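Putative exported protein (Peptoclostridium difficile, PDB 5TTA) is of unknown function but carries a predicted export signal in its natural form and probably belongs to the E-set group of beta-sandwich-like proteins. Local coordinates at residues 73-78 / 186-191; 79-84 / 89-94; 134-139 / 176-181; 210-213 / 219-222. One frame throughout, in Å; residues are numbered along the deposited sequence.

Interaction 1: 73-78 / 186-191; sequences MDYEIT and DAFLLF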
loop_
_atom_site.group_PDB
_atom_site.type_symbol
_atom_site.label_atom_id
_atom_site.label_comp_id
_atom_site.label_asym_id
_atom_site.label_seq_id
_atom_site.Cartn_x
_atom_site.Cartn_y
_atom_site.Cartn_z
HETATM N N MSE A 73 -15.588 6.489 -6.886
HETATM C CA MSE A 73 -14.388 5.801 -6.424
HETATM C C MSE A 73 -14.688 4.576 -5.564
HETATM O O MSE A 73 -13.829 3.706 -5.453
HETATM C CB MSE A 73 -13.466 6.769 -5.661
HETATM C CG MSE A 73 -13.769 6.963 -4.196
HETATM SE SE MSE A 73 -12.504 8.233 -3.391
HETATM C CE MSE A 73 -10.943 7.176 -3.501
ATOM N N ASP A 74 -15.883 4.482 -4.955
ATOM C CA ASP A 74 -16.230 3.301 -4.174
ATOM C C ASP A 74 -17.748 3.137 -4.168
ATOM O O ASP A 74 -18.494 4.071 -4.454
ATOM C CB ASP A 74 -15.664 3.393 -2.729
ATOM C CG ASP A 74 -15.596 2.026 -2.011
ATOM O OD1 ASP A 74 -15.835 0.963 -2.630
ATOM O OD2 ASP A 74 -15.302 2.019 -0.800
ATOM N N TYR A 75 -18.203 1.919 -3.911
ATOM C CA TYR A 75 -19.636 1.679 -3.786
ATOM C C TYR A 75 -19.849 0.533 -2.818
ATOM O O TYR A 75 -18.925 -0.209 -2.489
ATOM C CB TYR A 75 -20.322 1.392 -5.150
ATOM C CG TYR A 75 -19.795 0.180 -5.913
ATOM C CD1 TYR A 75 -19.880 -1.113 -5.374
ATOM C CD2 TYR A 75 -19.275 0.318 -7.191
ATOM C CE1 TYR A 75 -19.411 -2.220 -6.068
ATOM C CE2 TYR A 75 -18.818 -0.774 -7.898
ATOM C CZ TYR A 75 -18.889 -2.040 -7.338
ATOM O OH TYR A 75 -18.420 -3.125 -8.058
ATOM N N GLU A 76 -21.083 0.411 -2.346
ATOM C CA GLU A 76 -21.549 -0.779 -1.644
ATOM C C GLU A 76 -22.843 -1.205 -2.315
ATOM O O GLU A 76 -23.778 -0.402 -2.430
ATOM C CB GLU A 76 -21.757 -0.525 -0.146
ATOM C CG GLU A 76 -20.469 -0.098 0.539
ATOM C CD GLU A 76 -20.616 0.151 2.035
ATOM O OE1 GLU A 76 -19.588 0.495 2.667
ATOM O OE2 GLU A 76 -21.737 0.004 2.576
ATOM N N ILE A 77 -22.894 -2.456 -2.765
ATOM C CA ILE A 77 -24.048 -2.972 -3.489
ATOM C C ILE A 77 -24.449 -4.292 -2.856
ATOM O O ILE A 77 -23.617 -5.205 -2.748
ATOM C CB ILE A 77 -23.751 -3.160 -4.988
ATOM C CG1 ILE A 77 -23.573 -1.797 -5.657
ATOM C CG2 ILE A 77 -24.877 -3.931 -5.645
ATOM C CD1 ILE A 77 -23.212 -1.908 -7.158
ATOM N N THR A 78 -25.713 -4.394 -2.416
ATOM C CA THR A 78 -26.164 -5.593 -1.720
ATOM C C THR A 78 -26.969 -6.450 -2.683
ATOM O O THR A 78 -27.817 -5.936 -3.417
ATOM C CB THR A 78 -27.011 -5.250 -0.488
ATOM O OG1 THR A 78 -26.205 -4.547 0.464
ATOM C CG2 THR A 78 -27.552 -6.531 0.178
ATOM N N ASP A 186 -19.316 -5.398 -13.403
ATOM C CA ASP A 186 -18.502 -5.813 -12.270
ATOM C C ASP A 186 -18.914 -7.231 -11.902
ATOM O O ASP A 186 -20.077 -7.466 -11.544
ATOM C CB ASP A 186 -18.670 -4.845 -11.099
ATOM C CG ASP A 186 -17.968 -3.503 -11.349
ATOM O OD1 ASP A 186 -17.380 -3.334 -12.441
ATOM O OD2 ASP A 186 -18.006 -2.620 -10.456
ATOM N N ALA A 187 -17.970 -8.173 -12.013
ATOM C CA ALA A 187 -18.265 -9.603 -11.956
ATOM C C ALA A 187 -17.656 -10.235 -10.713
ATOM O O ALA A 187 -16.516 -9.932 -10.343
ATOM C CB ALA A 187 -17.746 -10.333 -13.197
ATOM N N PHE A 188 -18.418 -11.123 -10.075
ATOM C CA PHE A 188 -17.989 -11.781 -8.844
ATOM C C PHE A 188 -18.277 -13.273 -8.936
ATOM O O PHE A 188 -19.436 -13.674 -9.076
ATOM C CB PHE A 188 -18.703 -11.172 -7.640
ATOM C CG PHE A 188 -18.687 -9.675 -7.637
ATOM C CD1 PHE A 188 -19.701 -8.960 -8.270
ATOM C CD2 PHE A 188 -17.657 -8.985 -7.014
ATOM C CE1 PHE A 188 -19.709 -7.583 -8.266
ATOM C CE2 PHE A 188 -17.648 -7.590 -7.017
ATOM C CZ PHE A 188 -18.687 -6.896 -7.624
ATOM N N LEU A 189 -17.218 -14.090 -8.832
ATOM C CA LEU A 189 -17.370 -15.545 -8.894
ATOM C C LEU A 189 -18.411 -16.018 -7.877
ATOM O O LEU A 189 -18.453 -15.536 -6.738
ATOM C CB LEU A 189 -16.005 -16.229 -8.653
ATOM C CG LEU A 189 -15.041 -16.100 -9.850
ATOM C CD1 LEU A 189 -13.602 -16.611 -9.523
ATOM C CD2 LEU A 189 -15.625 -16.902 -10.995
ATOM N N LEU A 190 -19.273 -16.955 -8.300
ATOM C CA LEU A 190 -20.404 -17.424 -7.459
ATOM C C LEU A 190 -20.503 -18.955 -7.566
ATOM O O LEU A 190 -21.351 -19.511 -8.269
ATOM C CB LEU A 190 -21.699 -16.721 -7.864
ATOM C CG LEU A 190 -22.859 -16.861 -6.864
ATOM C CD1 LEU A 190 -22.490 -16.024 -5.658
ATOM C CD2 LEU A 190 -24.133 -16.354 -7.463
ATOM N N PHE A 191 -19.577 -19.638 -6.870
ATOM C CA PHE A 191 -19.469 -21.091 -6.915
ATOM C C PHE A 191 -20.556 -21.811 -6.132
ATOM O O PHE A 191 -20.974 -22.894 -6.543
ATOM C CB PHE A 191 -18.099 -21.521 -6.388
ATOM C CG PHE A 191 -16.962 -21.074 -7.252
ATOM C CD1 PHE A 191 -16.035 -20.168 -6.778
ATOM C CD2 PHE A 191 -16.857 -21.529 -8.567
ATOM C CE1 PHE A 191 -14.969 -19.750 -7.578
ATOM C CE2 PHE A 191 -15.792 -21.127 -9.386
ATOM C CZ PHE A 191 -14.850 -20.233 -8.892
#
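Tyr75 of strand 72-82 reaches across to Asp186 and Phe188 of strand 183-189. The two strands belong to different antiparallel sheets, so the contact joins sheet to sheet. This is consistent with a beta sandwich of the E-set class.

The polar part is a single hydrogen bond. Tyr75 OH donates to Asp186 OD2, and the two atoms are only 2.5 Å apart, which is very short. Tyr75 CG lies between the backbone N and the carbonyl carbon (chi1 60°), which sends the ring toward Asp186. The carboxylate oxygen arrives in line with the phenol ring at its rim. Ring and carboxylate are nearly coplanar, with 29° between them. Asp186 OD1 is taken by the side-chain amide of Gln184. With both oxygens bound, the carboxylate probably has little freedom to rotate.

Phe188 adds a van der Waals contact beside the bond: its ring edge, at CZ, lies 3.8 Å from Tyr75 OH. The same Phe188 ring stacks on Tyr134. Ile77 CD1 sits over the rim of one face of the Tyr75 ring, 3.8 Å above its plane. Leu41 of strand 41-50 also packs against Tyr75.

Behind the tyrosine, Met73 and Asp74 share one partner, Thr214, as in a classic beta bulge. Within the strand, Tyr75 N donates to Asp74 OD1 over 2.9 Å, meeting that oxygen from above the carboxylate plane, 46° out of it.

Interaction 2: 79-84 / 89-94; sequences CLAYDK and LELYWD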
loop_
_atom_site.group_PDB
_atom_site.type_symbol
_atom_site.label_atom_id
_atom_site.label_comp_id
_atom_site.label_asym_id
_atom_site.label_seq_id
_atom_site.Cartn_x
_atom_site.Cartn_y
_atom_site.Cartn_z
ATOM N N CYS A 79 -26.713 -7.760 -2.665
ATOM C CA CYS A 79 -27.443 -8.713 -3.486
ATOM C C CYS A 79 -28.158 -9.750 -2.628
ATOM O O CYS A 79 -27.716 -10.085 -1.525
ATOM C CB CYS A 79 -26.537 -9.471 -4.445
ATOM S SG CYS A 79 -25.667 -8.400 -5.643
ATOM N N LEU A 80 -29.240 -10.258 -3.200
ATOM C CA LEU A 80 -30.107 -11.299 -2.670
ATOM C C LEU A 80 -30.331 -12.303 -3.781
ATOM O O LEU A 80 -30.299 -11.942 -4.960
ATOM C CB LEU A 80 -31.456 -10.718 -2.214
ATOM C CG LEU A 80 -31.324 -9.637 -1.146
ATOM C CD1 LEU A 80 -32.734 -9.030 -0.880
ATOM C CD2 LEU A 80 -30.805 -10.246 0.140
ATOM N N ALA A 81 -30.513 -13.568 -3.411
ATOM C CA ALA A 81 -30.604 -14.644 -4.395
ATOM C C ALA A 81 -31.866 -15.463 -4.181
ATOM O O ALA A 81 -32.295 -15.668 -3.045
ATOM C CB ALA A 81 -29.364 -15.567 -4.312
ATOM N N TYR A 82 -32.444 -15.956 -5.286
ATOM C CA TYR A 82 -33.701 -16.684 -5.276
ATOM C C TYR A 82 -33.601 -17.872 -6.209
ATOM O O TYR A 82 -32.984 -17.777 -7.271
ATOM C CB TYR A 82 -34.881 -15.780 -5.721
ATOM C CG TYR A 82 -35.123 -14.718 -4.701
ATOM C CD1 TYR A 82 -34.365 -13.545 -4.685
ATOM C CD2 TYR A 82 -36.070 -14.922 -3.699
ATOM C CE1 TYR A 82 -34.545 -12.593 -3.690
ATOM C CE2 TYR A 82 -36.262 -13.984 -2.720
ATOM C CZ TYR A 82 -35.519 -12.833 -2.716
ATOM O OH TYR A 82 -35.744 -11.932 -1.720
ATOM N N ASP A 83 -34.265 -18.975 -5.832
ATOM C CA ASP A 83 -34.393 -20.127 -6.727
ATOM C C ASP A 83 -35.472 -19.882 -7.784
ATOM O O ASP A 83 -36.117 -18.825 -7.842
ATOM C CB ASP A 83 -34.631 -21.431 -5.943
ATOM C CG ASP A 83 -36.083 -21.624 -5.456
ATOM O OD1 ASP A 83 -36.999 -20.805 -5.734
ATOM O OD2 ASP A 83 -36.320 -22.635 -4.766
ATOM N N LYS A 84 -35.686 -20.892 -8.635
ATOM C CA LYS A 84 -36.579 -20.727 -9.776
ATOM C C LYS A 84 -38.030 -20.506 -9.357
ATOM O O LYS A 84 -38.828 -20.053 -10.179
ATOM C CB LYS A 84 -36.494 -21.947 -10.691
ATOM C CG LYS A 84 -37.035 -23.219 -10.071
ATOM C CD LYS A 84 -36.697 -24.449 -10.899
ATOM C CE LYS A 84 -37.428 -25.679 -10.356
ATOM N NZ LYS A 84 -37.212 -26.907 -11.175
ATOM N N LEU A 89 -32.635 -17.764 -1.024
ATOM C CA LEU A 89 -31.535 -18.709 -0.816
ATOM C C LEU A 89 -30.468 -18.096 0.073
ATOM O O LEU A 89 -30.068 -16.941 -0.137
ATOM C CB LEU A 89 -30.899 -19.131 -2.148
ATOM C CG LEU A 89 -31.822 -19.911 -3.075
ATOM C CD1 LEU A 89 -31.171 -20.022 -4.458
ATOM C CD2 LEU A 89 -32.077 -21.269 -2.485
ATOM N N GLU A 90 -29.991 -18.875 1.048
ATOM C CA GLU A 90 -28.793 -18.517 1.799
ATOM C C GLU A 90 -27.578 -19.068 1.064
ATOM O O GLU A 90 -27.516 -20.274 0.790
ATOM C CB GLU A 90 -28.817 -19.089 3.213
ATOM C CG GLU A 90 -29.858 -18.490 4.110
ATOM C CD GLU A 90 -29.771 -19.040 5.520
ATOM O OE1 GLU A 90 -29.051 -18.445 6.354
ATOM O OE2 GLU A 90 -30.414 -20.075 5.780
ATOM N N LEU A 91 -26.613 -18.192 0.778
ATOM C CA LEU A 91 -25.408 -18.556 0.042
ATOM C C LEU A 91 -24.139 -18.333 0.854
ATOM O O LEU A 91 -24.068 -17.452 1.704
ATOM C CB LEU A 91 -25.272 -17.729 -1.262
ATOM C CG LEU A 91 -26.447 -17.839 -2.237
ATOM C CD1 LEU A 91 -26.085 -17.076 -3.516
ATOM C CD2 LEU A 91 -26.741 -19.287 -2.560
ATOM N N TYR A 92 -23.115 -19.143 0.554
ATOM C CA TYR A 92 -21.728 -18.748 0.769
ATOM C C TYR A 92 -21.319 -17.869 -0.416
ATOM O O TYR A 92 -20.729 -18.333 -1.399
ATOM C CB TYR A 92 -20.832 -19.983 0.893
ATOM C CG TYR A 92 -21.103 -20.833 2.113
ATOM C CD1 TYR A 92 -20.705 -20.415 3.381
ATOM C CD2 TYR A 92 -21.739 -22.066 1.993
ATOM C CE1 TYR A 92 -20.930 -21.202 4.499
ATOM C CE2 TYR A 92 -21.968 -22.873 3.123
ATOM C CZ TYR A 92 -21.556 -22.426 4.365
ATOM O OH TYR A 92 -21.782 -23.186 5.486
ATOM N N TRP A 93 -21.653 -16.567 -0.316
ATOM C CA TRP A 93 -21.601 -15.680 -1.479
ATOM C C TRP A 93 -20.193 -15.522 -2.041
ATOM O O TRP A 93 -20.024 -15.386 -3.261
ATOM C CB TRP A 93 -22.124 -14.288 -1.118
ATOM C CG TRP A 93 -23.614 -14.212 -0.998
ATOM C CD1 TRP A 93 -24.381 -14.513 0.103
ATOM C CD2 TRP A 93 -24.516 -13.814 -2.031
ATOM N NE1 TRP A 93 -25.722 -14.304 -0.194
ATOM C CE2 TRP A 93 -25.824 -13.860 -1.491
ATOM C CE3 TRP A 93 -24.339 -13.390 -3.362
ATOM C CZ2 TRP A 93 -26.965 -13.535 -2.253
ATOM C CZ3 TRP A 93 -25.451 -13.056 -4.117
ATOM C CH2 TRP A 93 -26.768 -13.118 -3.556
ATOM N N ASP A 94 -19.189 -15.416 -1.170
ATOM C CA ASP A 94 -17.802 -15.214 -1.583
ATOM C C ASP A 94 -16.940 -16.459 -1.374
ATOM O O ASP A 94 -15.735 -16.342 -1.136
ATOM C CB ASP A 94 -17.190 -14.009 -0.862
ATOM C CG ASP A 94 -17.308 -14.082 0.655
ATOM O OD1 ASP A 94 -17.720 -15.133 1.199
ATOM O OD2 ASP A 94 -16.967 -13.069 1.329
HETATM O O HOH W 1 -31.191 -14.344 -0.590
#
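Ala81 and Cys79 meet Trp93, and Ala81 also meets Leu89 and Leu91. The contact belongs to a beta hairpin: strand 72-82 turns back into the antiparallel strand 88-89. Their pairing is short and loose here, and the chain then swings away as a loop.

In the first shell, Ala81 CB rests on two side chains that lie next to each other. Trp93 CH2 lies 3.6 Å from Ala81 CB, and Leu91 CD1 lies 3.7 Å from the same methyl. Trp93 CG is anti to the carbonyl carbon (chi1 -76°), which places the indole against Cys79 and Ala81. The six-membered end of the indole comes up against the strand. Trp93 CZ3 is 3.8 Å from Cys79 CB, and the ring edge is turned to the backbone of Leu80. Nearer the turn, Leu89 CD1 packs on the main chain of Tyr82 and Asp83, 3.5 Å from Asp83 N.

Leu89 N donates to Ala81 O over 2.9 Å. Where the strands part, a water accepts from Ala81 N and also lies within hydrogen-bonding distance of Leu89 O, to which it probably donates.

The next shell sets these groups in place. Asp83 OD1 accepts from the backbone N atoms of Asn85 and Lys87, which ties the turn together. Trp93 NE1 donates to Ser129 O, which holds the five-membered ring end of the indole. Leu91 also bonds to Ser129 through the backbone. Tyr134 of strand 131-135 packs on both Cys79 and Trp93. Within the loop, Leu91 CD1 sits over the centre of the Trp93 ring, 3.7 Å above its plane.

Interaction 3: 134-139 / 176-181; sequences YRKMQQ and NAIAPG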
loop_
_atom_site.group_PDB
_atom_site.type_symbol
_atom_site.label_atom_id
_atom_site.label_comp_id
_atom_site.label_asym_id
_atom_site.label_seq_id
_atom_site.Cartn_x
_atom_site.Cartn_y
_atom_site.Cartn_z
ATOM N N TYR A 134 -21.301 -6.311 -1.800
ATOM C CA TYR A 134 -20.082 -6.135 -2.577
ATOM C C TYR A 134 -19.566 -4.700 -2.449
ATOM O O TYR A 134 -20.338 -3.733 -2.487
ATOM C CB TYR A 134 -20.363 -6.470 -4.039
ATOM C CG TYR A 134 -20.742 -7.894 -4.308
ATOM C CD1 TYR A 134 -19.745 -8.899 -4.408
ATOM C CD2 TYR A 134 -22.086 -8.268 -4.497
ATOM C CE1 TYR A 134 -20.090 -10.227 -4.670
ATOM C CE2 TYR A 134 -22.444 -9.596 -4.760
ATOM C CZ TYR A 134 -21.418 -10.574 -4.854
ATOM O OH TYR A 134 -21.736 -11.884 -5.128
ATOM N N ARG A 135 -18.248 -4.556 -2.305
ATOM C CA ARG A 135 -17.616 -3.245 -2.188
ATOM C C ARG A 135 -16.579 -3.093 -3.293
ATOM O O ARG A 135 -15.812 -4.029 -3.556
ATOM C CB ARG A 135 -17.009 -3.094 -0.792
ATOM C CG ARG A 135 -16.600 -1.695 -0.431
ATOM C CD ARG A 135 -16.375 -1.562 1.075
ATOM N NE ARG A 135 -15.031 -1.980 1.453
ATOM C CZ ARG A 135 -13.990 -1.156 1.523
ATOM N NH1 ARG A 135 -14.139 0.134 1.242
ATOM N NH2 ARG A 135 -12.799 -1.623 1.870
ATOM N N LYS A 136 -16.586 -1.940 -3.972
ATOM C CA LYS A 136 -15.666 -1.735 -5.096
ATOM C C LYS A 136 -14.214 -1.795 -4.639
ATOM O O LYS A 136 -13.386 -2.471 -5.260
ATOM C CB LYS A 136 -15.949 -0.400 -5.801
ATOM C CG LYS A 136 -15.081 -0.126 -7.081
ATOM C CD LYS A 136 -15.311 1.299 -7.572
ATOM C CE LYS A 136 -14.749 1.623 -8.977
ATOM N NZ LYS A 136 -13.447 0.971 -9.281
HETATM N N MSE A 137 -13.879 -1.110 -3.551
HETATM C CA MSE A 137 -12.501 -1.132 -3.074
HETATM C C MSE A 137 -12.308 -2.332 -2.148
HETATM O O MSE A 137 -11.732 -2.203 -1.068
HETATM C CB MSE A 137 -12.133 0.165 -2.354
HETATM C CG MSE A 137 -12.125 1.419 -3.218
HETATM SE SE MSE A 137 -11.862 3.023 -2.104
HETATM C CE MSE A 137 -10.061 2.608 -1.428
ATOM N N GLN A 138 -12.798 -3.496 -2.593
ATOM C CA GLN A 138 -12.691 -4.718 -1.796
ATOM C C GLN A 138 -11.235 -5.059 -1.496
ATOM O O GLN A 138 -10.912 -5.517 -0.395
ATOM C CB GLN A 138 -13.378 -5.880 -2.520
ATOM C CG GLN A 138 -13.676 -7.081 -1.624
ATOM C CD GLN A 138 -14.845 -6.834 -0.666
ATOM O OE1 GLN A 138 -14.645 -6.646 0.537
ATOM N NE2 GLN A 138 -16.078 -6.845 -1.203
ATOM N N GLN A 139 -10.341 -4.825 -2.460
ATOM C CA GLN A 139 -8.916 -5.049 -2.242
ATOM C C GLN A 139 -8.377 -4.241 -1.066
ATOM O O GLN A 139 -7.370 -4.633 -0.464
ATOM C CB GLN A 139 -8.129 -4.714 -3.521
ATOM C CG GLN A 139 -7.744 -3.227 -3.700
ATOM C CD GLN A 139 -8.735 -2.425 -4.547
ATOM O OE1 GLN A 139 -9.259 -2.917 -5.552
ATOM N NE2 GLN A 139 -8.989 -1.181 -4.140
ATOM N N ASN A 176 -8.758 4.652 -10.426
ATOM C CA ASN A 176 -9.569 3.533 -10.884
ATOM C C ASN A 176 -11.074 3.792 -10.809
ATOM O O ASN A 176 -11.850 2.838 -10.874
ATOM C CB ASN A 176 -9.244 2.281 -10.069
ATOM C CG ASN A 176 -7.928 1.690 -10.441
ATOM O OD1 ASN A 176 -7.766 1.182 -11.547
ATOM N ND2 ASN A 176 -6.966 1.765 -9.532
ATOM N N ALA A 177 -11.501 5.041 -10.682
ATOM C CA ALA A 177 -12.921 5.321 -10.487
ATOM C C ALA A 177 -13.728 5.047 -11.762
ATOM O O ALA A 177 -13.204 5.061 -12.885
ATOM C CB ALA A 177 -13.117 6.773 -10.059
ATOM N N ILE A 178 -15.021 4.784 -11.575
ATOM C CA ILE A 178 -15.958 4.674 -12.690
ATOM C C ILE A 178 -16.291 6.086 -13.158
ATOM O O ILE A 178 -16.873 6.874 -12.405
ATOM C CB ILE A 178 -17.236 3.915 -12.290
ATOM C CG1 ILE A 178 -16.896 2.518 -11.750
ATOM C CG2 ILE A 178 -18.134 3.784 -13.493
ATOM C CD1 ILE A 178 -18.071 1.782 -11.103
ATOM N N ALA A 179 -15.931 6.401 -14.404
ATOM C CA ALA A 179 -16.073 7.757 -14.928
ATOM C C ALA A 179 -17.544 8.086 -15.156
ATOM O O ALA A 179 -18.365 7.177 -15.325
ATOM C CB ALA A 179 -15.290 7.898 -16.230
ATOM N N PRO A 180 -17.913 9.382 -15.160
ATOM C CA PRO A 180 -19.315 9.737 -15.449
ATOM C C PRO A 180 -19.744 9.207 -16.816
ATOM O O PRO A 180 -18.995 9.281 -17.790
ATOM C CB PRO A 180 -19.321 11.278 -15.419
ATOM C CG PRO A 180 -18.108 11.665 -14.646
ATOM C CD PRO A 180 -17.089 10.559 -14.833
ATOM N N GLY A 181 -20.958 8.652 -16.875
ATOM C CA GLY A 181 -21.481 8.035 -18.081
ATOM C C GLY A 181 -20.991 6.628 -18.391
ATOM O O GLY A 181 -21.578 5.967 -19.262
#
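The loop that leaves helix 156-175 is tied to the chain just after strand 131-135 by the side chain of Lys136, which reaches Asn176 and Ile178. Asn176 is the first residue beyond the helix to give up helical backbone angles.

Lys136 NZ donates to Asn176 O over 2.9 Å. The ammonium nitrogen stands above the carbonyl plane, 36° out of it. Before that point the lysine chain is stretched out, starting with CG anti to the backbone N (chi1 -176°). The last torsion is bent (chi4 -37°), which swings NZ round to the carbonyl. At this bend the chain rests on a hydrophobic neighbour: Lys136 CE is 3.6 Å from Ile178 CG1 and 3.9 Å from Ile178 CD1.

Lys136 and Ile178 are each bonded to strand 72-82. Lys136 bonds through its backbone to Tyr75, and Ile178 bonds through its backbone to Ile72. Ile178 O also accepts from the side chain of Asn66. Just past the lysine, Met137 is the centre of an inverse gamma turn, and its N donates to Asp74 OD1.

The lysine thus uses both parts of its character, with methylene packed on isoleucine and charge on a main-chain oxygen. That oxygen lies just past the C-terminal end of a helix, where the dipole would probably favour a positive group.

Interaction 4: 210-213 / 219-222; sequences VKQV and SVWK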
loop_
_atom_site.group_PDB
_atom_site.type_symbol
_atom_site.label_atom_id
_atom_site.label_comp_id
_atom_site.label_asym_id
_atom_site.label_seq_id
_atom_site.Cartn_x
_atom_site.Cartn_y
_atom_site.Cartn_z
ATOM N N VAL A 210 -28.163 -0.610 -4.646
ATOM C CA VAL A 210 -27.059 0.241 -4.218
ATOM C C VAL A 210 -27.323 0.702 -2.797
ATOM O O VAL A 210 -28.398 1.240 -2.507
ATOM C CB VAL A 210 -26.916 1.449 -5.146
ATOM C CG1 VAL A 210 -25.814 2.378 -4.628
ATOM C CG2 VAL A 210 -26.630 0.997 -6.596
ATOM N N LYS A 211 -26.352 0.487 -1.913
ATOM C CA LYS A 211 -26.449 0.928 -0.526
ATOM C C LYS A 211 -25.869 2.326 -0.376
ATOM O O LYS A 211 -26.504 3.212 0.195
ATOM C CB LYS A 211 -25.745 -0.087 0.387
ATOM C CG LYS A 211 -25.713 0.246 1.894
ATOM C CD LYS A 211 -25.122 -0.949 2.665
ATOM C CE LYS A 211 -25.111 -0.732 4.190
ATOM N NZ LYS A 211 -23.986 0.141 4.621
ATOM N N GLN A 212 -24.690 2.554 -0.931
ATOM C CA GLN A 212 -24.094 3.886 -0.950
ATOM C C GLN A 212 -23.024 3.938 -2.034
ATOM O O GLN A 212 -22.579 2.907 -2.547
ATOM C CB GLN A 212 -23.482 4.246 0.407
ATOM C CG GLN A 212 -22.324 3.358 0.849
ATOM C CD GLN A 212 -21.641 3.921 2.097
ATOM O OE1 GLN A 212 -22.253 4.029 3.150
ATOM N NE2 GLN A 212 -20.382 4.308 1.961
ATOM N N VAL A 213 -22.587 5.151 -2.352
ATOM C CA VAL A 213 -21.445 5.339 -3.250
ATOM C C VAL A 213 -20.591 6.471 -2.706
ATOM O O VAL A 213 -21.070 7.357 -1.987
ATOM C CB VAL A 213 -21.802 5.629 -4.736
ATOM C CG1 VAL A 213 -22.835 4.640 -5.326
ATOM C CG2 VAL A 213 -22.195 7.061 -4.958
ATOM N N SER A 219 -17.092 12.821 -1.216
ATOM C CA SER A 219 -18.478 12.852 -0.762
ATOM C C SER A 219 -19.152 11.481 -0.901
ATOM O O SER A 219 -18.823 10.679 -1.781
ATOM C CB SER A 219 -19.256 13.929 -1.521
ATOM O OG SER A 219 -19.307 13.652 -2.907
ATOM N N VAL A 220 -20.104 11.214 -0.004
ATOM C CA VAL A 220 -20.763 9.916 0.129
ATOM C C VAL A 220 -22.264 10.118 -0.057
ATOM O O VAL A 220 -22.873 10.923 0.653
ATOM C CB VAL A 220 -20.468 9.267 1.497
ATOM C CG1 VAL A 220 -21.210 7.925 1.649
ATOM C CG2 VAL A 220 -18.945 9.096 1.682
ATOM N N TRP A 221 -22.846 9.420 -1.034
ATOM C CA TRP A 221 -24.286 9.362 -1.231
ATOM C C TRP A 221 -24.811 8.047 -0.671
ATOM O O TRP A 221 -24.286 6.972 -0.984
ATOM C CB TRP A 221 -24.640 9.488 -2.716
ATOM C CG TRP A 221 -26.105 9.322 -3.004
ATOM C CD1 TRP A 221 -27.064 10.318 -3.041
ATOM C CD2 TRP A 221 -26.791 8.105 -3.320
ATOM N NE1 TRP A 221 -28.287 9.779 -3.346
ATOM C CE2 TRP A 221 -28.149 8.426 -3.520
ATOM C CE3 TRP A 221 -26.395 6.776 -3.442
ATOM C CZ2 TRP A 221 -29.109 7.463 -3.843
ATOM C CZ3 TRP A 221 -27.353 5.824 -3.774
ATOM C CH2 TRP A 221 -28.685 6.168 -3.967
ATOM N N LYS A 222 -25.829 8.131 0.168
ATOM C CA LYS A 222 -26.454 6.948 0.742
ATOM C C LYS A 222 -27.871 6.815 0.211
ATOM O O LYS A 222 -28.589 7.810 0.076
ATOM C CB LYS A 222 -26.486 7.020 2.266
ATOM C CG LYS A 222 -25.148 6.901 2.900
ATOM C CD LYS A 222 -25.248 6.982 4.414
ATOM C CE LYS A 222 -23.883 7.142 5.029
ATOM N NZ LYS A 222 -23.980 7.116 6.516
#
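Gln212 lies against Val220, Trp221 and Lys222. Gln212 CB sits 3.2 Å from Trp221 O and 4.0 Å from Lys222 CG. From there CG starts between the backbone N and the carbonyl carbon (chi1 63°), and the rest of the chain runs out extended. Gln212 CD passes 4.1 Å from Val220 CG1. The amide then splits its contacts: Gln212 NE2 is 3.7 Å from Val220 CG1, while Gln212 OE1 is 4.0 Å from Lys222 CE. Gln212 and Lys222 run side by side and point the same way.

The setting is a beta hairpin of strands 205-215 and 220-222. Gln212 and Lys222 form a non-hydrogen-bonded pair. Val213 and Trp221 form the hydrogen-bonded pair beside it. Val213 N donates to Trp221 O over 2.8 Å, and Trp221 N donates back to Val213 O over 2.9 Å.

On the face of Val213 and Trp221, both side chains pack on Pro40. There Val210 CG1 touches the indole at its edge, 3.9 Å from Trp221 CZ3. On the other flank of strand 205-215, Lys211 and Gln212 share Glu76 as their partner, a classic beta bulge, and Lys211 NZ forms a salt bridge with Glu76 OE2.

From the N terminus, interaction 1 opens first, at 73-78. Interaction 2 follows directly along strand 72-82 and closes a short loop at 89-94. Interaction 3 opens at 134-139 and closes at 176-181, with helices 143-150 and 156-175 in between. Interaction 1 then closes at 186-191, so its long loop contains both of the others. Interaction 4 comes later, in series, as a local hairpin. None of the loops cross. Strand 72-82 is the common element: strands 131-135 and 205-215 both pair with it. Interaction 1 joins the sheet of strand 183-189 to that of strand 72-82. Interactions 2 and 4 lie about 23 Å apart, centre to centre.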